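Local coordinates for hypothetical protein PA0094 (Pseudomonas aeruginosa, PDB 1TU1) that acts as a homodimeric adaptor essential for delivering the toxin Tse6 to target cells, by loading it onto the spike protein VgrG1a, at residues W77-Y91 with D99-P111. Numbering follows the deposited sequence.
Sequences WDINIHGHAAVLLDY and DLMLRQVFIERRP
Asp90 and Arg103 face each other as a non-hydrogen-bonded pair of antiparallel strands, a worked example of a cross-strand salt bridge. The guanidinium grips side-on: NE reaches Asp90 OD1 at 2.7 Å, nearly straight (172°), from above the carboxylate plane, while NH2 meets Asp90 OD2 on its syn side. A bend at chi3 (74°) turns the guanidinium so that both nitrogens reach the carboxylate, the two planes 60° apart. Trp77 NE1 donates a longer bond to OD2 from the opposite face, and Glu129 of helix 125-137 takes Arg103 NH1, so the buried charges are shared among several partners. The Tyr91 hydroxyl donates to Gln104 OE1 at 2.6 Å, from above the amide plane.

Among apolar contacts, Leu88 CD1 rests on Val105 CG2 at 3.7 Å, Ile81 CD1 on Ile107 CD1, and Leu89 CD1 touches Phe106 CE2. Leu102 CB sits over the centre of the Tyr91 ring in a CH-pi contact.

Paired backbone bonds at Val87–Phe106, Leu89–Gln104 and Tyr91–Leu102 set the register. At the far end, a water links Ala85 N to Glu108 OE1, and Glu108 OE2 is hydrogen-bonded to Gln48. Strands 72-81, 84-95 and 98-107, the first two joined by the Ile81–His84 type I' turn, form an antiparallel meander at one side of the DcrB-family sheet.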
loop_
_atom_site.group_PDB
_atom_site.type_symbol
_atom_site.label_atom_id
_atom_site.label_comp_id
_atom_site.label_asym_id
_atom_site.label_seq_id
_atom_site.Cartn_x
_atom_site.Cartn_y
_atom_site.Cartn_z
ATOM N N TRP A 77 -14.184 -13.087 17.299
ATOM C CA TRP A 77 -13.215 -13.525 18.287
ATOM C C TRP A 77 -12.476 -12.301 18.828
ATOM O O TRP A 77 -11.870 -11.551 18.056
ATOM C CB TRP A 77 -12.163 -14.462 17.703
ATOM C CG TRP A 77 -12.581 -15.472 16.670
ATOM C CD1 TRP A 77 -13.274 -15.253 15.507
ATOM C CD2 TRP A 77 -12.249 -16.866 16.677
ATOM N NE1 TRP A 77 -13.424 -16.430 14.816
ATOM C CE2 TRP A 77 -12.795 -17.437 15.506
ATOM C CE3 TRP A 77 -11.548 -17.696 17.566
ATOM C CZ2 TRP A 77 -12.672 -18.801 15.200
ATOM C CZ3 TRP A 77 -11.420 -19.053 17.262
ATOM C CH2 TRP A 77 -11.985 -19.590 16.082
ATOM N N ASP A 78 -12.515 -12.121 20.144
ATOM C CA ASP A 78 -11.745 -11.089 20.830
ATOM C C ASP A 78 -10.447 -11.710 21.270
ATOM O O ASP A 78 -10.442 -12.655 22.056
ATOM C CB ASP A 78 -12.488 -10.558 22.049
ATOM C CG ASP A 78 -13.706 -9.771 21.681
ATOM O OD1 ASP A 78 -13.784 -9.282 20.542
ATOM O OD2 ASP A 78 -14.650 -9.569 22.474
ATOM N N ILE A 79 -9.342 -11.185 20.749
ATOM C CA ILE A 79 -8.044 -11.771 20.985
ATOM C C ILE A 79 -6.999 -10.726 21.326
ATOM O O ILE A 79 -7.194 -9.529 21.154
ATOM C CB ILE A 79 -7.598 -12.620 19.753
ATOM C CG1 ILE A 79 -7.404 -11.755 18.513
ATOM C CG2 ILE A 79 -8.646 -13.689 19.423
ATOM C CD1 ILE A 79 -6.913 -12.546 17.321
ATOM N N ASN A 80 -5.876 -11.217 21.812
ATOM C CA ASN A 80 -4.744 -10.399 22.137
ATOM C C ASN A 80 -3.579 -10.768 21.228
ATOM O O ASN A 80 -3.205 -11.939 21.157
ATOM C CB ASN A 80 -4.347 -10.656 23.585
ATOM C CG ASN A 80 -3.155 -9.846 23.999
ATOM O OD1 ASN A 80 -2.034 -10.144 23.609
ATOM N ND2 ASN A 80 -3.391 -8.796 24.799
ATOM N N ILE A 81 -2.979 -9.769 20.575
ATOM C CA ILE A 81 -1.798 -9.988 19.741
ATOM C C ILE A 81 -0.653 -9.182 20.304
ATOM O O ILE A 81 -0.610 -7.958 20.148
ATOM C CB ILE A 81 -2.108 -9.604 18.266
ATOM C CG1 ILE A 81 -3.153 -10.567 17.701
ATOM C CG2 ILE A 81 -0.827 -9.625 17.412
ATOM C CD1 ILE A 81 -3.703 -10.178 16.365
ATOM N N HIS A 82 0.254 -9.859 20.999
ATOM C CA HIS A 82 1.420 -9.215 21.608
ATOM C C HIS A 82 1.025 -7.967 22.393
ATOM O O HIS A 82 1.647 -6.908 22.273
ATOM C CB HIS A 82 2.473 -8.845 20.564
ATOM C CG HIS A 82 3.030 -10.022 19.830
ATOM N ND1 HIS A 82 4.056 -10.800 20.334
ATOM C CD2 HIS A 82 2.720 -10.545 18.619
ATOM C CE1 HIS A 82 4.350 -11.752 19.464
ATOM N NE2 HIS A 82 3.549 -11.623 18.419
ATOM N N GLY A 83 -0.028 -8.115 23.182
ATOM C CA GLY A 83 -0.495 -7.079 24.087
ATOM C C GLY A 83 -1.471 -6.127 23.457
ATOM O O GLY A 83 -2.069 -5.338 24.167
ATOM N N HIS A 84 -1.614 -6.171 22.128
ATOM C CA HIS A 84 -2.543 -5.318 21.409
ATOM C C HIS A 84 -3.924 -5.961 21.371
ATOM O O HIS A 84 -4.072 -7.124 21.022
ATOM C CB HIS A 84 -2.079 -5.075 19.972
ATOM C CG HIS A 84 -0.787 -4.341 19.857
ATOM N ND1 HIS A 84 0.383 -4.776 20.452
ATOM C CD2 HIS A 84 -0.489 -3.174 19.240
ATOM C CE1 HIS A 84 1.345 -3.908 20.191
ATOM N NE2 HIS A 84 0.842 -2.926 19.462
ATOM N N ALA A 85 -4.946 -5.187 21.705
ATOM C CA ALA A 85 -6.316 -5.628 21.526
ATOM C C ALA A 85 -6.632 -5.847 20.033
ATOM O O ALA A 85 -6.310 -5.018 19.177
ATOM C CB ALA A 85 -7.280 -4.607 22.107
ATOM N N ALA A 86 -7.318 -6.941 19.749
ATOM C CA ALA A 86 -7.671 -7.276 18.393
ATOM C C ALA A 86 -9.017 -7.986 18.342
ATOM O O ALA A 86 -9.424 -8.625 19.299
ATOM C CB ALA A 86 -6.574 -8.154 17.805
ATOM N N VAL A 87 -9.709 -7.842 17.226
ATOM C CA VAL A 87 -10.928 -8.593 16.962
ATOM C C VAL A 87 -10.818 -9.248 15.577
ATOM O O VAL A 87 -10.515 -8.563 14.591
ATOM C CB VAL A 87 -12.153 -7.692 17.007
ATOM C CG1 VAL A 87 -13.441 -8.467 16.615
ATOM C CG2 VAL A 87 -12.312 -7.058 18.395
ATOM N N LEU A 88 -11.045 -10.562 15.522
ATOM C CA LEU A 88 -11.256 -11.294 14.264
ATOM C C LEU A 88 -12.740 -11.456 13.972
ATOM O O LEU A 88 -13.520 -11.952 14.830
ATOM C CB LEU A 88 -10.560 -12.660 14.301
ATOM C CG LEU A 88 -10.898 -13.679 13.194
ATOM C CD1 LEU A 88 -10.539 -13.146 11.826
ATOM C CD2 LEU A 88 -10.147 -14.962 13.428
ATOM N N LEU A 89 -13.142 -11.029 12.777
ATOM C CA LEU A 89 -14.486 -11.219 12.278
ATOM C C LEU A 89 -14.452 -12.083 11.031
ATOM O O LEU A 89 -13.884 -11.661 10.004
ATOM C CB LEU A 89 -15.115 -9.900 11.882
ATOM C CG LEU A 89 -15.310 -8.849 12.964
ATOM C CD1 LEU A 89 -15.860 -7.625 12.301
ATOM C CD2 LEU A 89 -16.260 -9.358 14.073
ATOM N N ASP A 90 -15.047 -13.275 11.124
ATOM C CA ASP A 90 -15.281 -14.139 9.973
ATOM C C ASP A 90 -16.660 -13.860 9.464
ATOM O O ASP A 90 -17.645 -14.028 10.185
ATOM C CB ASP A 90 -15.164 -15.600 10.355
ATOM C CG ASP A 90 -13.781 -15.958 10.789
ATOM O OD1 ASP A 90 -12.824 -15.286 10.330
ATOM O OD2 ASP A 90 -13.530 -16.870 11.597
ATOM N N TYR A 91 -16.742 -13.375 8.230
ATOM C CA TYR A 91 -18.025 -13.063 7.641
ATOM C C TYR A 91 -18.057 -13.247 6.135
ATOM O O TYR A 91 -17.016 -13.350 5.488
ATOM C CB TYR A 91 -18.471 -11.665 8.014
ATOM C CG TYR A 91 -17.652 -10.478 7.503
ATOM C CD1 TYR A 91 -18.014 -9.802 6.332
ATOM C CD2 TYR A 91 -16.591 -9.960 8.255
ATOM C CE1 TYR A 91 -17.313 -8.693 5.893
ATOM C CE2 TYR A 91 -15.879 -8.851 7.831
ATOM C CZ TYR A 91 -16.236 -8.216 6.656
ATOM O OH TYR A 91 -15.540 -7.106 6.238
ATOM N N ASP A 99 -20.915 -14.791 -3.521
ATOM C CA ASP A 99 -20.543 -14.752 -2.121
ATOM C C ASP A 99 -19.044 -14.873 -1.910
ATOM O O ASP A 99 -18.374 -15.721 -2.511
ATOM C CB ASP A 99 -21.287 -15.826 -1.343
ATOM C CG ASP A 99 -22.794 -15.611 -1.351
ATOM O OD1 ASP A 99 -23.274 -14.445 -1.433
ATOM O OD2 ASP A 99 -23.573 -16.573 -1.286
ATOM N N LEU A 100 -18.537 -13.999 -1.050
ATOM C CA LEU A 100 -17.143 -13.983 -0.650
ATOM C C LEU A 100 -17.037 -14.245 0.838
ATOM O O LEU A 100 -17.868 -13.770 1.607
ATOM C CB LEU A 100 -16.558 -12.609 -0.924
ATOM C CG LEU A 100 -16.378 -12.183 -2.376
ATOM C CD1 LEU A 100 -15.638 -10.881 -2.340
ATOM C CD2 LEU A 100 -15.625 -13.221 -3.180
ATOM N N MET A 101 -16.014 -15.001 1.223
ATOM C CA MET A 101 -15.679 -15.272 2.608
ATOM C C MET A 101 -14.487 -14.411 3.033
ATOM O O MET A 101 -13.428 -14.436 2.397
ATOM C CB MET A 101 -15.326 -16.746 2.761
ATOM C CG MET A 101 -15.282 -17.275 4.183
ATOM S SD MET A 101 -16.790 -16.951 5.161
ATOM C CE MET A 101 -16.018 -16.932 6.814
ATOM N N LEU A 102 -14.670 -13.668 4.124
ATOM C CA LEU A 102 -13.641 -12.806 4.693
ATOM C C LEU A 102 -13.236 -13.243 6.098
ATOM O O LEU A 102 -14.081 -13.623 6.917
ATOM C CB LEU A 102 -14.159 -11.377 4.737
ATOM C CG LEU A 102 -13.836 -10.554 3.488
ATOM C CD1 LEU A 102 -14.575 -11.075 2.245
ATOM C CD2 LEU A 102 -14.186 -9.123 3.730
ATOM N N ARG A 103 -11.940 -13.206 6.369
ATOM C CA ARG A 103 -11.416 -13.285 7.720
ATOM C C ARG A 103 -10.613 -12.001 7.943
ATOM O O ARG A 103 -9.513 -11.839 7.382
ATOM C CB ARG A 103 -10.560 -14.526 7.893
ATOM C CG ARG A 103 -11.284 -15.822 7.441
ATOM C CD ARG A 103 -10.759 -17.081 8.079
ATOM N NE ARG A 103 -11.159 -17.216 9.472
ATOM C CZ ARG A 103 -10.802 -18.229 10.257
ATOM N NH1 ARG A 103 -9.998 -19.180 9.814
ATOM N NH2 ARG A 103 -11.206 -18.272 11.520
ATOM N N GLN A 104 -11.193 -11.097 8.731
ATOM C CA GLN A 104 -10.744 -9.718 8.888
ATOM C C GLN A 104 -10.342 -9.434 10.342
ATOM O O GLN A 104 -11.157 -9.571 11.256
ATOM C CB GLN A 104 -11.855 -8.779 8.443
ATOM C CG GLN A 104 -11.442 -7.341 8.240
ATOM C CD GLN A 104 -12.445 -6.553 7.440
ATOM O OE1 GLN A 104 -13.606 -6.424 7.834
ATOM N NE2 GLN A 104 -12.013 -6.038 6.289
ATOM N N VAL A 105 -9.078 -9.101 10.567
ATOM C CA VAL A 105 -8.570 -8.837 11.908
ATOM C C VAL A 105 -8.328 -7.328 12.085
ATOM O O VAL A 105 -7.662 -6.682 11.265
ATOM C CB VAL A 105 -7.296 -9.593 12.175
ATOM C CG1 VAL A 105 -6.762 -9.316 13.609
ATOM C CG2 VAL A 105 -7.494 -11.121 11.968
ATOM N N PHE A 106 -8.891 -6.767 13.145
ATOM C CA PHE A 106 -8.661 -5.374 13.482
ATOM C C PHE A 106 -7.731 -5.368 14.656
ATOM O O PHE A 106 -8.014 -6.023 15.673
ATOM C CB PHE A 106 -9.973 -4.707 13.848
ATOM C CG PHE A 106 -10.976 -4.700 12.755
ATOM C CD1 PHE A 106 -11.140 -3.573 11.968
ATOM C CD2 PHE A 106 -11.767 -5.814 12.499
ATOM C CE1 PHE A 106 -12.088 -3.538 10.951
ATOM C CE2 PHE A 106 -12.734 -5.789 11.471
ATOM C CZ PHE A 106 -12.887 -4.654 10.693
ATOM N N ILE A 107 -6.596 -4.671 14.525
ATOM C CA ILE A 107 -5.605 -4.617 15.586
ATOM C C ILE A 107 -5.464 -3.178 16.053
ATOM O O ILE A 107 -5.046 -2.307 15.302
ATOM C CB ILE A 107 -4.227 -5.147 15.133
ATOM C CG1 ILE A 107 -4.356 -6.525 14.470
ATOM C CG2 ILE A 107 -3.250 -5.165 16.330
ATOM C CD1 ILE A 107 -3.056 -7.050 13.913
ATOM N N GLU A 108 -5.830 -2.935 17.305
ATOM C CA GLU A 108 -5.724 -1.606 17.880
ATOM C C GLU A 108 -4.267 -1.151 17.861
ATOM O O GLU A 108 -3.412 -1.813 18.385
ATOM C CB GLU A 108 -6.213 -1.566 19.336
ATOM C CG GLU A 108 -6.372 -0.116 19.774
ATOM C CD GLU A 108 -6.846 0.068 21.217
ATOM O OE1 GLU A 108 -6.654 -0.840 22.069
ATOM O OE2 GLU A 108 -7.399 1.156 21.450
ATOM N N ARG A 109 -4.038 0.020 17.290
ATOM C CA ARG A 109 -2.756 0.700 17.335
ATOM C C ARG A 109 -2.992 2.189 17.124
ATOM O O ARG A 109 -3.979 2.598 16.542
ATOM C CB ARG A 109 -1.859 0.164 16.208
ATOM C CG ARG A 109 -0.443 0.633 16.192
ATOM C CD ARG A 109 0.451 -0.189 15.228
ATOM N NE ARG A 109 1.857 0.131 15.422
ATOM C CZ ARG A 109 2.456 1.249 15.015
ATOM N NH1 ARG A 109 1.808 2.165 14.334
ATOM N NH2 ARG A 109 3.735 1.449 15.285
ATOM N N ARG A 110 -2.027 2.989 17.553
ATOM C CA ARG A 110 -2.014 4.421 17.274
ATOM C C ARG A 110 -0.840 4.728 16.361
ATOM O O ARG A 110 0.233 4.162 16.532
ATOM C CB ARG A 110 -1.829 5.185 18.578
ATOM C CG ARG A 110 -2.970 5.013 19.496
ATOM C CD ARG A 110 -4.172 5.720 18.974
ATOM N NE ARG A 110 -5.342 5.484 19.803
ATOM C CZ ARG A 110 -6.573 5.738 19.402
ATOM N NH1 ARG A 110 -6.774 6.236 18.190
ATOM N NH2 ARG A 110 -7.605 5.502 20.224
ATOM N N PRO A 111 -1.014 5.614 15.392
ATOM C CA PRO A 111 -2.203 6.444 15.211
ATOM C C PRO A 111 -3.360 5.835 14.434
ATOM O O PRO A 111 -4.363 6.528 14.232
ATOM C CB PRO A 111 -1.630 7.616 14.407
ATOM C CG PRO A 111 -0.622 6.920 13.510
ATOM C CD PRO A 111 0.006 5.895 14.368
HETATM O O HOH W 1 -4.557 -2.423 22.480
#